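Probable exosome complex exonuclease 2 (PDB 2PO1) is probably a non-catalytic component of the archaeal exosome, an RNA-degrading complex, in which it helps to shape the active site of the partner subunit Rrp41. Local coordinates at residues Glu47-Ser52 with Gly65-Leu70; Val82-Val87 with Val138-Val143; Asn166-Lys171 with Asp185-Leu190. All coordinates share one frame; numbering follows the deposited sequence.

Contact 1: residues Glu47-Ser52 with Gly65-Leu70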
# COMPACT_ATOMS: atom_id res chain seq x y z
N GLU C 47 9.75 -30.15 -1.01
CA GLU C 47 10.69 -30.72 -1.96
C GLU C 47 10.77 -29.87 -3.23
O GLU C 47 11.76 -29.88 -3.96
CB GLU C 47 10.44 -32.23 -2.18
CG GLU C 47 9.09 -32.61 -2.83
CD GLU C 47 7.94 -32.85 -1.81
OE1 GLU C 47 8.05 -32.45 -0.62
OE2 GLU C 47 6.90 -33.45 -2.23
N LYS C 48 9.73 -29.10 -3.46
CA LYS C 48 9.74 -28.14 -4.52
C LYS C 48 10.76 -27.05 -4.27
O LYS C 48 11.41 -26.62 -5.21
CB LYS C 48 8.36 -27.55 -4.74
CG LYS C 48 7.45 -28.50 -5.55
CD LYS C 48 6.26 -27.73 -6.09
CE LYS C 48 5.41 -28.63 -6.93
NZ LYS C 48 4.54 -27.83 -7.88
N ALA C 49 10.90 -26.58 -3.05
CA ALA C 49 11.90 -25.57 -2.76
C ALA C 49 13.29 -26.19 -2.95
O ALA C 49 13.45 -27.43 -3.00
CB ALA C 49 11.75 -25.08 -1.28
N GLU C 50 14.29 -25.32 -3.00
CA GLU C 50 15.66 -25.72 -3.22
C GLU C 50 16.21 -26.23 -1.90
O GLU C 50 16.96 -27.22 -1.83
CB GLU C 50 16.43 -24.53 -3.78
CG GLU C 50 16.26 -24.32 -5.29
CD GLU C 50 14.88 -23.86 -5.76
OE1 GLU C 50 14.12 -24.62 -6.42
OE2 GLU C 50 14.54 -22.70 -5.55
N GLY C 51 15.77 -25.59 -0.82
CA GLY C 51 16.07 -26.08 0.51
C GLY C 51 14.92 -25.75 1.41
O GLY C 51 14.13 -24.85 1.13
N SER C 52 14.84 -26.45 2.52
CA SER C 52 13.79 -26.19 3.49
C SER C 52 14.10 -26.79 4.83
O SER C 52 14.94 -27.66 4.94
CB SER C 52 12.43 -26.66 2.96
OG SER C 52 12.44 -28.02 2.66
N GLY C 65 11.76 -21.97 3.74
CA GLY C 65 12.00 -22.48 2.39
C GLY C 65 13.08 -21.63 1.77
O GLY C 65 13.14 -20.42 2.04
N ILE C 66 13.97 -22.25 0.99
CA ILE C 66 15.00 -21.53 0.25
C ILE C 66 14.64 -21.66 -1.18
O ILE C 66 14.40 -22.76 -1.65
CB ILE C 66 16.42 -22.13 0.45
CG1 ILE C 66 16.79 -22.18 1.95
CG2 ILE C 66 17.43 -21.39 -0.39
CD1 ILE C 66 16.94 -20.85 2.67
N LYS C 67 14.48 -20.54 -1.86
CA LYS C 67 14.31 -20.59 -3.30
C LYS C 67 15.35 -19.70 -3.87
O LYS C 67 15.54 -18.60 -3.37
CB LYS C 67 12.98 -19.96 -3.72
CG LYS C 67 11.78 -20.52 -3.09
CD LYS C 67 11.48 -21.80 -3.74
CE LYS C 67 10.71 -21.48 -5.01
NZ LYS C 67 10.50 -22.75 -5.66
N THR C 68 15.97 -20.15 -4.95
CA THR C 68 17.01 -19.39 -5.61
C THR C 68 16.64 -19.13 -7.06
O THR C 68 15.92 -19.90 -7.67
CB THR C 68 18.28 -20.16 -5.57
OG1 THR C 68 18.10 -21.31 -6.40
CG2 THR C 68 18.55 -20.60 -4.15
N SER C 69 17.08 -18.00 -7.59
CA SER C 69 17.04 -17.84 -9.02
C SER C 69 18.29 -17.09 -9.42
O SER C 69 19.20 -16.86 -8.61
CB SER C 69 15.80 -17.06 -9.40
OG SER C 69 15.80 -15.88 -8.63
N LEU C 70 18.35 -16.70 -10.67
CA LEU C 70 19.47 -15.95 -11.13
C LEU C 70 18.96 -14.57 -11.39
O LEU C 70 17.90 -14.40 -11.97
CB LEU C 70 20.06 -16.57 -12.40
CG LEU C 70 20.70 -17.96 -12.23
CD1 LEU C 70 21.21 -18.53 -13.58
CD2 LEU C 70 21.81 -17.90 -11.20
O HOH W 1 13.32 -21.72 -7.47
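Glu50 leans over the strand Gly65-Leu70 and is the side chain that ties the chain ahead of strand 51-57 to it. Its CB lies 3.4 Å from Ile66 O. With CG anti to the carbonyl carbon (chi1 -82°), CG comes to the hydroxyl side of Thr68, 3.7 Å from its OG1. The chain then bends at chi2, and CD lies about equally far from Lys67 CA and Thr68 N. At the tip, Glu50 OE2 accepts a hydrogen bond from Thr68 N at 3.0 Å, on the anti side of the carboxylate and somewhat out of its plane. Water 1 lies where it can donate to Glu50 OE2 and to Thr68 O. Lys67 crosses Glu50 at about a right angle, Lys67 CD 3.7 Å from Glu50 OE2, but Lys67 NZ stays 4.0 Å from Glu50 OE2, too far for a salt bridge, and bonds instead to the backbone of a neighbouring subunit.

Next to it along the strand, Ile66 O is gripped twice: Glu50 N approaches it nearly head-on at 2.9 Å, and Gly51 N comes from the flank at 3.3 Å. The return bond runs from Ile66 N to Gly51 O. Past Gly51 the pairing is regular, with Ser52 opposite Gly65. Two successive residues, Glu50 and Gly51, set against Ile66 make a classic beta bulge, here at the open end of the hairpin of strands 51-57 and 60-71 in the RNase PH fold.

Contact 2: residues Val82-Val87 with Val138-Val143. With nucleotides of chain A.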
# COMPACT_ATOMS: atom_id res chain seq x y z
N VAL C 82 23.00 -12.67 -4.08
CA VAL C 82 22.00 -11.92 -3.34
C VAL C 82 21.35 -12.83 -2.32
O VAL C 82 21.01 -14.01 -2.60
CB VAL C 82 20.92 -11.20 -4.28
CG1 VAL C 82 19.74 -10.64 -3.46
CG2 VAL C 82 21.55 -10.09 -5.06
N MET C 83 21.19 -12.29 -1.12
CA MET C 83 20.42 -13.02 -0.16
C MET C 83 19.42 -12.08 0.48
O MET C 83 19.72 -10.93 0.90
CB MET C 83 21.35 -13.63 0.90
CG MET C 83 20.64 -14.49 1.93
SD MET C 83 21.83 -14.82 3.27
CE MET C 83 21.34 -13.62 4.50
N THR C 84 18.21 -12.60 0.63
CA THR C 84 17.18 -11.82 1.22
C THR C 84 16.32 -12.69 2.14
O THR C 84 16.03 -13.85 1.83
CB THR C 84 16.35 -11.09 0.09
OG1 THR C 84 15.39 -10.26 0.71
CG2 THR C 84 15.65 -12.07 -0.78
N THR C 85 15.97 -12.13 3.30
CA THR C 85 15.30 -12.85 4.35
C THR C 85 14.01 -12.19 4.65
O THR C 85 13.94 -10.95 4.81
CB THR C 85 16.22 -12.84 5.60
OG1 THR C 85 17.50 -13.29 5.18
CG2 THR C 85 15.70 -13.75 6.68
N ASN C 86 12.95 -12.99 4.58
CA ASN C 86 11.62 -12.52 4.91
C ASN C 86 11.01 -13.44 5.88
O ASN C 86 11.10 -14.67 5.74
CB ASN C 86 10.70 -12.39 3.68
CG ASN C 86 9.40 -11.71 4.02
OD1 ASN C 86 8.31 -12.32 3.95
ND2 ASN C 86 9.48 -10.42 4.32
N VAL C 87 10.35 -12.86 6.90
CA VAL C 87 9.62 -13.67 7.89
C VAL C 87 8.15 -13.27 7.75
O VAL C 87 7.82 -12.09 7.84
CB VAL C 87 10.08 -13.29 9.26
CG1 VAL C 87 9.13 -13.85 10.32
CG2 VAL C 87 11.53 -13.82 9.47
N VAL C 138 20.45 -15.54 -6.63
CA VAL C 138 19.60 -14.81 -5.71
C VAL C 138 18.94 -15.83 -4.82
O VAL C 138 18.27 -16.75 -5.30
CB VAL C 138 18.60 -13.96 -6.51
CG1 VAL C 138 17.71 -13.14 -5.54
CG2 VAL C 138 19.37 -13.05 -7.37
N VAL C 139 19.16 -15.69 -3.53
CA VAL C 139 18.67 -16.65 -2.56
C VAL C 139 17.65 -15.99 -1.65
O VAL C 139 17.98 -15.03 -0.91
CB VAL C 139 19.85 -17.25 -1.72
CG1 VAL C 139 19.32 -18.19 -0.63
CG2 VAL C 139 20.78 -18.02 -2.63
N PHE C 140 16.42 -16.46 -1.75
CA PHE C 140 15.34 -16.07 -0.85
C PHE C 140 15.19 -17.03 0.34
O PHE C 140 14.95 -18.25 0.18
CB PHE C 140 13.99 -16.00 -1.61
CG PHE C 140 13.98 -15.05 -2.73
CD1 PHE C 140 14.37 -15.46 -3.99
CD2 PHE C 140 13.56 -13.74 -2.54
CE1 PHE C 140 14.33 -14.54 -5.06
CE2 PHE C 140 13.54 -12.83 -3.62
CZ PHE C 140 13.91 -13.24 -4.86
N ILE C 141 15.37 -16.48 1.53
CA ILE C 141 15.16 -17.21 2.73
C ILE C 141 13.76 -16.79 3.16
O ILE C 141 13.53 -15.65 3.56
CB ILE C 141 16.14 -16.88 3.82
CG1 ILE C 141 17.57 -17.04 3.30
CG2 ILE C 141 15.83 -17.74 5.03
CD1 ILE C 141 18.61 -16.75 4.33
N ASP C 142 12.81 -17.70 2.95
CA ASP C 142 11.43 -17.33 3.22
C ASP C 142 10.99 -18.11 4.45
O ASP C 142 11.01 -19.38 4.48
CB ASP C 142 10.52 -17.56 2.02
CG ASP C 142 10.68 -16.52 0.98
OD1 ASP C 142 11.04 -16.90 -0.16
OD2 ASP C 142 10.55 -15.31 1.29
N VAL C 143 10.64 -17.36 5.48
CA VAL C 143 10.41 -17.95 6.81
C VAL C 143 8.93 -17.82 7.00
O VAL C 143 8.38 -16.69 6.97
CB VAL C 143 11.03 -17.18 7.96
CG1 VAL C 143 10.62 -17.87 9.29
CG2 VAL C 143 12.58 -17.03 7.79
P A A 7 13.61 -4.99 -0.88
OP1 A A 7 12.22 -5.11 -0.37
OP2 A A 7 13.99 -3.87 -1.79
O5' A A 7 14.51 -5.04 0.47
C5' A A 7 14.64 -6.31 1.18
C4' A A 7 16.06 -6.89 1.31
O4' A A 7 16.77 -7.05 0.04
C3' A A 7 17.03 -6.05 2.15
O3' A A 7 16.74 -6.22 3.52
C2' A A 7 18.36 -6.69 1.76
O2' A A 7 18.55 -7.98 2.33
C1' A A 7 18.16 -6.79 0.25
N9 A A 7 18.65 -5.59 -0.46
C8 A A 7 17.89 -4.63 -1.10
N7 A A 7 18.59 -3.67 -1.64
C5 A A 7 19.91 -4.00 -1.35
C6 A A 7 21.14 -3.38 -1.67
N6 A A 7 21.24 -2.25 -2.37
N1 A A 7 22.29 -3.96 -1.23
C2 A A 7 22.19 -5.11 -0.52
N3 A A 7 21.09 -5.79 -0.17
C4 A A 7 19.97 -5.18 -0.61
P A A 6 9.93 -9.69 -3.04
OP1 A A 6 9.99 -10.39 -1.73
OP2 A A 6 9.86 -10.49 -4.29
O5' A A 6 11.22 -8.74 -3.18
C5' A A 6 12.54 -9.28 -3.33
C4' A A 6 13.61 -8.46 -2.60
O4' A A 6 14.94 -8.84 -3.08
C3' A A 6 13.55 -6.94 -2.77
O3' A A 6 14.10 -6.35 -1.60
C2' A A 6 14.42 -6.72 -4.02
O2' A A 6 15.05 -5.45 -4.04
C1' A A 6 15.47 -7.85 -3.94
N9 A A 6 15.77 -8.51 -5.21
C8 A A 6 15.16 -9.63 -5.69
N7 A A 6 15.61 -10.03 -6.85
C5 A A 6 16.60 -9.11 -7.16
C6 A A 6 17.48 -8.98 -8.27
N6 A A 6 17.48 -9.83 -9.30
N1 A A 6 18.36 -7.95 -8.28
C2 A A 6 18.36 -7.10 -7.24
N3 A A 6 17.58 -7.13 -6.15
C4 A A 6 16.72 -8.16 -6.15
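Val82-Val87 and Val138-Val143 run parallel, their axes 14° apart and 4.5 Å at closest approach, joined by five backbone hydrogen bonds, accepted by Val82 O, Thr84 O and Asn86 O on one strand and by Val139 O and Ile141 O on the other.

On one face Ile141 lies alongside Thr85, its CD1 3.7 Å from Thr85 OG1, and the same methyl meets Met83 CG at 3.9 Å. Thr85 OG1 is bonded to Asp114 of helix 104-118. Farther along, Val87 CG2 packs on Val143 CB.

The other face meets RNA. Thr84 and Phe140 point the same way, and with Thr84 OG1 anti to the backbone N (chi1 -176°), the hydroxyl approaches C4' of A7 of chain A at 3.5 Å. Thr84 CG2 comes obliquely to the Phe140 ring, 3.2 Å from CD2. In its own plane the ring offers an edge to A6 of chain A, Phe140 CE2 lying 3.7 Å from its C5'. Asp142 forms a salt bridge with a basic side chain of a neighbouring subunit.

A7 O2' bonds weakly to Met83 O, which Arg118 also holds; Phe140 and Val138 only touch the A6 base, consistent with little base recognition by these residues alone.

Contact 3: residues Asn166-Lys171 with Asp185-Leu190; sequences NARVPK and DETEPL
Lys171 N donates to Glu186 O at 2.7 Å in a nearly straight bond (168°). Two more backbone bonds, exchanged by Val169 and Glu188, continue the antiparallel pairing, and a CA-H...O contact joins Thr187 CA and Val169 O at 3.0 Å. Pro170, which has no N-H to give, sits opposite Thr187 in a non-hydrogen-bonded pair.

The side chains add a second set of polar ties. Lys171 bends at chi2 and again at chi4 (-65°), the last turn bringing NZ back to Glu188, where it forms a salt bridge of 2.8 Å with Glu188 OE2 on the anti lone pair, the one away from OE1. The methylenes of the lysine also pass close to Glu186, though the placing of that carboxylate is doubtful.

Arg168 crosses Thr187 at about a right angle. Its NE donates to Thr187 OG1 at 3.0 Å, with the hydroxyl close to the guanidinium plane, while NH2 makes a weak, bent bond to Thr187 O. One face of the guanidinium lies over the Glu188-Pro189 peptide, Glu188 C beneath its centre, and NH1 comes 3.7 Å from Pro189 CD.

Toward the protein interior the contact turns apolar. Leu190 forks over two residues, CD2 meeting Ala167 CB at 3.6 Å and CD1 meeting Val169 CG1 at 3.7 Å. Water 2 bridges Ala167 O and Leu190 N.

Charged and hydroxyl groups therefore hold the outer part of this strand pair, where solvent would be expected to weaken the ion pair, while the inner end adds aliphatic packing and a water bridge.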
# COMPACT_ATOMS: atom_id res chain seq x y z
N ASN C 166 20.53 -27.42 3.68
CA ASN C 166 19.75 -28.40 2.91
C ASN C 166 19.63 -28.08 1.42
O ASN C 166 19.21 -28.94 0.61
CB ASN C 166 18.33 -28.44 3.48
CG ASN C 166 17.44 -29.38 2.74
OD1 ASN C 166 16.44 -28.98 2.23
ND2 ASN C 166 17.80 -30.66 2.69
N ALA C 167 19.95 -26.85 1.07
CA ALA C 167 19.59 -26.34 -0.22
C ALA C 167 20.48 -26.99 -1.23
O ALA C 167 21.67 -27.24 -0.97
CB ALA C 167 19.75 -24.84 -0.24
N ARG C 168 19.84 -27.36 -2.31
CA ARG C 168 20.51 -27.83 -3.51
C ARG C 168 19.91 -26.99 -4.62
O ARG C 168 18.71 -26.95 -4.80
CB ARG C 168 20.30 -29.32 -3.75
CG ARG C 168 21.08 -30.15 -2.76
CD ARG C 168 21.35 -31.53 -3.20
NE ARG C 168 22.30 -31.60 -4.34
CZ ARG C 168 23.63 -31.72 -4.26
NH1 ARG C 168 24.28 -31.74 -3.09
NH2 ARG C 168 24.34 -31.77 -5.39
N VAL C 169 20.80 -26.35 -5.37
CA VAL C 169 20.44 -25.37 -6.36
C VAL C 169 21.02 -25.86 -7.69
O VAL C 169 22.01 -26.61 -7.68
CB VAL C 169 21.00 -23.97 -5.94
CG1 VAL C 169 20.33 -23.51 -4.61
CG2 VAL C 169 22.51 -24.02 -5.78
N PRO C 170 20.37 -25.50 -8.81
CA PRO C 170 20.84 -25.90 -10.15
C PRO C 170 22.27 -25.45 -10.35
O PRO C 170 22.59 -24.28 -10.06
CB PRO C 170 19.93 -25.14 -11.11
CG PRO C 170 18.72 -24.76 -10.29
CD PRO C 170 19.16 -24.65 -8.87
N LYS C 171 23.14 -26.37 -10.79
CA LYS C 171 24.46 -26.00 -11.28
C LYS C 171 24.24 -25.05 -12.45
O LYS C 171 23.38 -25.26 -13.32
CB LYS C 171 25.24 -27.21 -11.78
CG LYS C 171 25.85 -28.06 -10.70
CD LYS C 171 27.19 -28.59 -11.12
CE LYS C 171 27.97 -29.26 -9.98
NZ LYS C 171 28.38 -28.34 -8.87
N ASP C 185 20.59 -29.53 -14.78
CA ASP C 185 19.77 -30.37 -13.93
C ASP C 185 20.48 -30.73 -12.65
O ASP C 185 19.87 -30.71 -11.57
CB ASP C 185 19.39 -31.66 -14.66
CG ASP C 185 18.26 -31.45 -15.64
OD1 ASP C 185 17.50 -30.45 -15.51
OD2 ASP C 185 18.12 -32.31 -16.54
N GLU C 186 21.77 -31.05 -12.78
CA GLU C 186 22.65 -31.29 -11.64
C GLU C 186 22.57 -30.13 -10.69
O GLU C 186 22.54 -28.96 -11.09
CB GLU C 186 24.11 -31.49 -12.09
CG GLU C 186 25.05 -32.09 -11.03
CD GLU C 186 26.53 -32.05 -11.43
OE1 GLU C 186 26.85 -32.04 -12.64
OE2 GLU C 186 27.39 -32.03 -10.52
N THR C 187 22.53 -30.46 -9.41
CA THR C 187 22.40 -29.45 -8.40
C THR C 187 23.67 -29.49 -7.58
O THR C 187 24.50 -30.36 -7.73
CB THR C 187 21.14 -29.65 -7.54
OG1 THR C 187 21.13 -30.99 -7.02
CG2 THR C 187 19.89 -29.43 -8.37
N GLU C 188 23.84 -28.49 -6.73
CA GLU C 188 25.01 -28.45 -5.87
C GLU C 188 24.55 -27.75 -4.65
O GLU C 188 23.54 -27.06 -4.69
CB GLU C 188 26.10 -27.62 -6.55
CG GLU C 188 25.52 -26.36 -7.14
CD GLU C 188 26.53 -25.39 -7.63
OE1 GLU C 188 26.24 -24.21 -7.49
OE2 GLU C 188 27.59 -25.77 -8.16
N PRO C 189 25.30 -27.89 -3.56
CA PRO C 189 24.87 -27.09 -2.40
C PRO C 189 25.13 -25.62 -2.62
O PRO C 189 25.82 -25.24 -3.58
CB PRO C 189 25.79 -27.56 -1.29
CG PRO C 189 26.42 -28.86 -1.81
CD PRO C 189 26.48 -28.71 -3.27
N LEU C 190 24.65 -24.82 -1.70
CA LEU C 190 24.88 -23.37 -1.74
C LEU C 190 26.22 -23.22 -1.02
O LEU C 190 26.66 -24.16 -0.37
CB LEU C 190 23.74 -22.69 -0.99
CG LEU C 190 22.81 -21.59 -1.54
CD1 LEU C 190 22.83 -21.34 -3.01
CD2 LEU C 190 21.37 -21.70 -0.91
O HOH W 2 23.40 -25.73 0.38

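In the fold
Contacts 1 and 2 belong to one mixed sheet and meet where strand 60-71 pairs with strand 135-147: Ser69 O probably bonds to Val138 N, and Gly65 N to Asp142 O. Contact 2 is the more central, with parallel strands, aliphatic packing on one face and RNA on the other. Contact 1 is also buried, but partly by a neighbouring subunit, and its ties are mostly polar. Contact 3 lies farther out, in a small antiparallel sheet; its two segments touch no other subunit, and it adds charged side chains to its backbone bonds. It is probably fastened to contact 1 by a hydrogen bond from Arg168 N to Glu50 O, and its Leu190 reaches Val139 of contact 2.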